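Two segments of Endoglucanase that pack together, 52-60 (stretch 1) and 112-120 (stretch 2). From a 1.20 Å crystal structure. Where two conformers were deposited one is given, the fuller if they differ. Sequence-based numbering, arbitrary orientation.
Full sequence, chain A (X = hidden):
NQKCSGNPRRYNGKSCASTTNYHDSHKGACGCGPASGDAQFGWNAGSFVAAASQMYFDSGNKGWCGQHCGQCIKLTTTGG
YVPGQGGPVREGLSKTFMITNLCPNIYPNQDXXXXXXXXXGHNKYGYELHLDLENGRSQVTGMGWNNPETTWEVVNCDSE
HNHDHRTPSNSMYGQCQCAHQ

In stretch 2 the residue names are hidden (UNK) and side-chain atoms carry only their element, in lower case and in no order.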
# COMPACT_ATOMS: atom_id res chain seq x y z
N ALA A 52 -0.39 4.19 2.45
CA ALA A 52 1.08 4.18 2.51
C ALA A 52 1.60 4.73 3.84
O ALA A 52 1.09 5.73 4.35
CB ALA A 52 1.67 4.99 1.36
N SER A 53 2.64 4.10 4.36
CA SER A 53 3.33 4.58 5.55
C SER A 53 3.69 6.07 5.38
O SER A 53 4.02 6.54 4.27
CB SER A 53 4.56 3.70 5.83
OG SER A 53 5.39 3.52 4.69
N GLN A 54 3.62 6.82 6.49
CA GLN A 54 3.64 8.29 6.47
C GLN A 54 4.73 8.91 5.60
O GLN A 54 4.42 9.77 4.77
CB GLN A 54 3.77 8.83 7.90
CG GLN A 54 3.99 10.37 7.98
CD GLN A 54 2.77 11.20 7.56
OE1 GLN A 54 1.80 11.31 8.33
NE2 GLN A 54 2.81 11.79 6.36
N MET A 55 5.98 8.55 5.80
CA MET A 55 7.04 9.28 5.08
C MET A 55 7.02 9.01 3.57
O MET A 55 7.44 9.87 2.79
CB MET A 55 8.41 8.95 5.66
CG MET A 55 8.76 9.74 6.90
SD MET A 55 8.99 11.48 6.50
CE MET A 55 10.17 11.53 5.52
N TYR A 56 6.50 7.85 3.15
CA TYR A 56 6.26 7.62 1.73
C TYR A 56 5.02 8.35 1.21
O TYR A 56 5.03 8.93 0.11
CB TYR A 56 6.17 6.11 1.38
CG TYR A 56 6.31 5.92 -0.12
CD1 TYR A 56 7.56 5.96 -0.73
CD2 TYR A 56 5.19 5.82 -0.96
CE1 TYR A 56 7.71 5.87 -2.11
CE2 TYR A 56 5.33 5.73 -2.35
CZ TYR A 56 6.61 5.75 -2.91
OH TYR A 56 6.79 5.69 -4.28
N PHE A 57 3.95 8.36 1.99
CA PHE A 57 2.76 9.14 1.64
C PHE A 57 3.14 10.60 1.33
O PHE A 57 2.71 11.18 0.31
CB PHE A 57 1.75 9.06 2.80
CG PHE A 57 0.47 9.84 2.57
CD1 PHE A 57 -0.57 9.30 1.83
CD2 PHE A 57 0.33 11.12 3.07
CE1 PHE A 57 -1.74 10.04 1.62
CE2 PHE A 57 -0.84 11.85 2.87
CZ PHE A 57 -1.87 11.32 2.14
N ASP A 58 3.94 11.18 2.21
CA ASP A 58 4.42 12.54 2.07
C ASP A 58 5.62 12.78 3.00
O ASP A 58 5.50 12.69 4.22
CB ASP A 58 3.34 13.57 2.43
CG ASP A 58 3.71 14.94 1.96
OD1 ASP A 58 4.27 15.72 2.78
OD2 ASP A 58 3.52 15.26 0.76
N SER A 59 6.77 13.09 2.41
CA SER A 59 8.01 13.26 3.18
C SER A 59 7.99 14.51 4.07
O SER A 59 8.75 14.58 5.03
CB SER A 59 9.22 13.30 2.25
OG SER A 59 9.20 14.49 1.50
N GLY A 60 7.14 15.47 3.72
CA GLY A 60 6.91 16.64 4.54
C GLY A 60 5.88 16.44 5.65
O GLY A 60 5.46 17.42 6.27
N UNK A 112 4.91 -0.63 12.15
CA UNK A 112 4.87 -0.84 10.71
C UNK A 112 5.09 0.42 9.85
O UNK A 112 5.64 0.32 8.75
c UNK A 112 3.21 -5.05 11.38
c UNK A 112 4.65 -4.51 9.51
c UNK A 112 4.38 -6.80 10.29
c UNK A 112 3.53 -1.46 10.29
c UNK A 112 3.77 -4.08 10.52
n UNK A 112 2.41 -4.38 12.27
c UNK A 112 4.94 -5.86 9.40
c UNK A 112 3.25 -2.80 10.92
c UNK A 112 2.43 -3.04 11.98
c UNK A 112 3.52 -6.42 11.28
N UNK A 113 4.64 1.58 10.31
CA UNK A 113 4.59 2.81 9.49
C UNK A 113 5.48 3.91 10.05
O UNK A 113 5.31 5.09 9.71
c UNK A 113 3.14 3.27 9.34
s UNK A 113 2.21 2.04 8.38
N UNK A 114 6.47 3.50 10.83
CA UNK A 114 7.34 4.39 11.60
C UNK A 114 8.71 4.68 10.95
O UNK A 114 9.63 5.12 11.63
c UNK A 114 7.54 3.81 13.02
c UNK A 114 8.29 2.49 13.02
n UNK A 114 9.33 2.39 13.86
o UNK A 114 7.94 1.55 12.27
N UNK A 115 8.84 4.47 9.64
CA UNK A 115 10.08 4.85 8.95
C UNK A 115 10.35 6.34 9.16
O UNK A 115 9.44 7.15 9.05
o UNK A 115 7.40 3.33 7.51
n UNK A 115 8.14 1.35 6.68
c UNK A 115 9.97 4.59 7.44
c UNK A 115 9.77 3.13 7.02
c UNK A 115 8.33 2.61 7.10
N UNK A 116 11.60 6.70 9.40
CA UNK A 116 11.98 8.08 9.66
C UNK A 116 12.19 8.96 8.44
O UNK A 116 12.26 10.19 8.56
N UNK A 117 12.29 8.35 7.27
CA UNK A 117 12.56 9.05 6.01
C UNK A 117 11.80 8.36 4.88
O UNK A 117 11.35 7.22 5.04
c UNK A 117 14.07 9.07 5.74
o UNK A 117 14.59 7.76 5.76
N UNK A 118 11.66 9.04 3.75
CA UNK A 118 10.89 8.51 2.63
C UNK A 118 11.54 7.27 2.03
O UNK A 118 10.83 6.31 1.68
c UNK A 118 10.67 9.56 1.54
c UNK A 118 9.80 9.04 0.38
n UNK A 118 8.02 10.64 0.02
o UNK A 118 9.66 10.52 -1.50
c UNK A 118 9.15 10.14 -0.45
N UNK A 119 12.87 7.30 1.93
CA UNK A 119 13.67 6.15 1.51
C UNK A 119 14.76 5.92 2.56
O UNK A 119 15.14 6.82 3.29
c UNK A 119 13.33 6.73 -0.97
c UNK A 119 11.70 6.09 -2.64
c UNK A 119 12.14 8.40 -2.26
c UNK A 119 14.32 6.37 0.12
c UNK A 119 13.07 8.05 -1.28
c UNK A 119 11.46 7.42 -2.93
c UNK A 119 12.63 5.75 -1.67
o UNK A 119 10.53 7.76 -3.89
N UNK A 120 15.28 4.70 2.62
CA UNK A 120 16.45 4.38 3.43
C UNK A 120 16.18 4.15 4.91
O UNK A 120 17.11 3.79 5.63
O HOH W 1 7.05 5.61 5.14
O HOH W 2 6.92 6.70 7.88
O HOH W 3 9.22 6.03 -5.46

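Position 112 carries ten side-chain atoms, nine carbons and one nitrogen: a carbon leading into fused five- and six-membered rings, whose end leads away from stretch 1. This is an indole, and the residue is Trp112. Its bulk adds almost nothing here. At 113 a carbon is followed by a sulfur, and that carbon lies 3.8 Å from Ser53 CB: Cys113. Two small side chains allow this close fit, and the residue is covalently bonded to a group elsewhere in the structure.

Position 114 has two carbons, the second bearing an oxygen and a nitrogen; the side chain points away from stretch 1 and touches none of it. That is the amide of Asn114. Position 115 has the same amide one carbon further out, its oxygen 3.3 Å from Ser53 CB, and its backbone O approaches Met55 CG at 3.4 Å: Gln115. The added length carries OE1 to Ser53, while NE2 makes a weak hydrogen bond of 3.4 Å back to Trp112 O, tying the loop to itself.

No side-chain atoms follow CA at 116, and the backbone C lies 3.8 Å from Met55 CG, so this is Gly116. At 117 there are one carbon and one oxygen; the side chain points away from stretch 1, while the backbone O of 117 meets Met55 CB at 3.5 Å: Ser117. Its OG donates a hydrogen bond to the backbone O of residue 119, 2.7 Å away.

Position 118 has three carbons, the third carrying oxygen and nitrogen. The second carbon lies 4.0 Å from Tyr56 CD1 and the amide nitrogen 2.9 Å from Met55 O: Gln118. Extended at chi1 and chi2 (both t), it reaches past the Tyr56 ring, and its NE2 donates a hydrogen bond to Met55 O. A long amide suits this place because it offers a donor to a backbone carbonyl. At 119 a carbon leads to a six-carbon ring bearing an oxygen; although CB points away, the ring returns to place one of its carbons 4.0 Å from Tyr56 CE1: Tyr119, the carbon being CE2. Position 120, without a side chain, is Gly120, whose positive phi of 81° favours glycine.

The contact combines one direct hydrogen bond with close packing around Met55 and with water. Water 1 joins Ser53 OG (2.7 Å) and Tyr56 N (3.0 Å) to Gln115 OE1 through a weak 3.3 Å bond. Water 2 accepts from Met55 N (2.9 Å), near the start of the helix. Water 3 links Tyr56 OH and Tyr119 OH, at 2.7 Å from each. An irregular loop thus fits the short helix by meeting its backbone with amide and water.

Stretch 2 (112-120) WCNQGSQYG
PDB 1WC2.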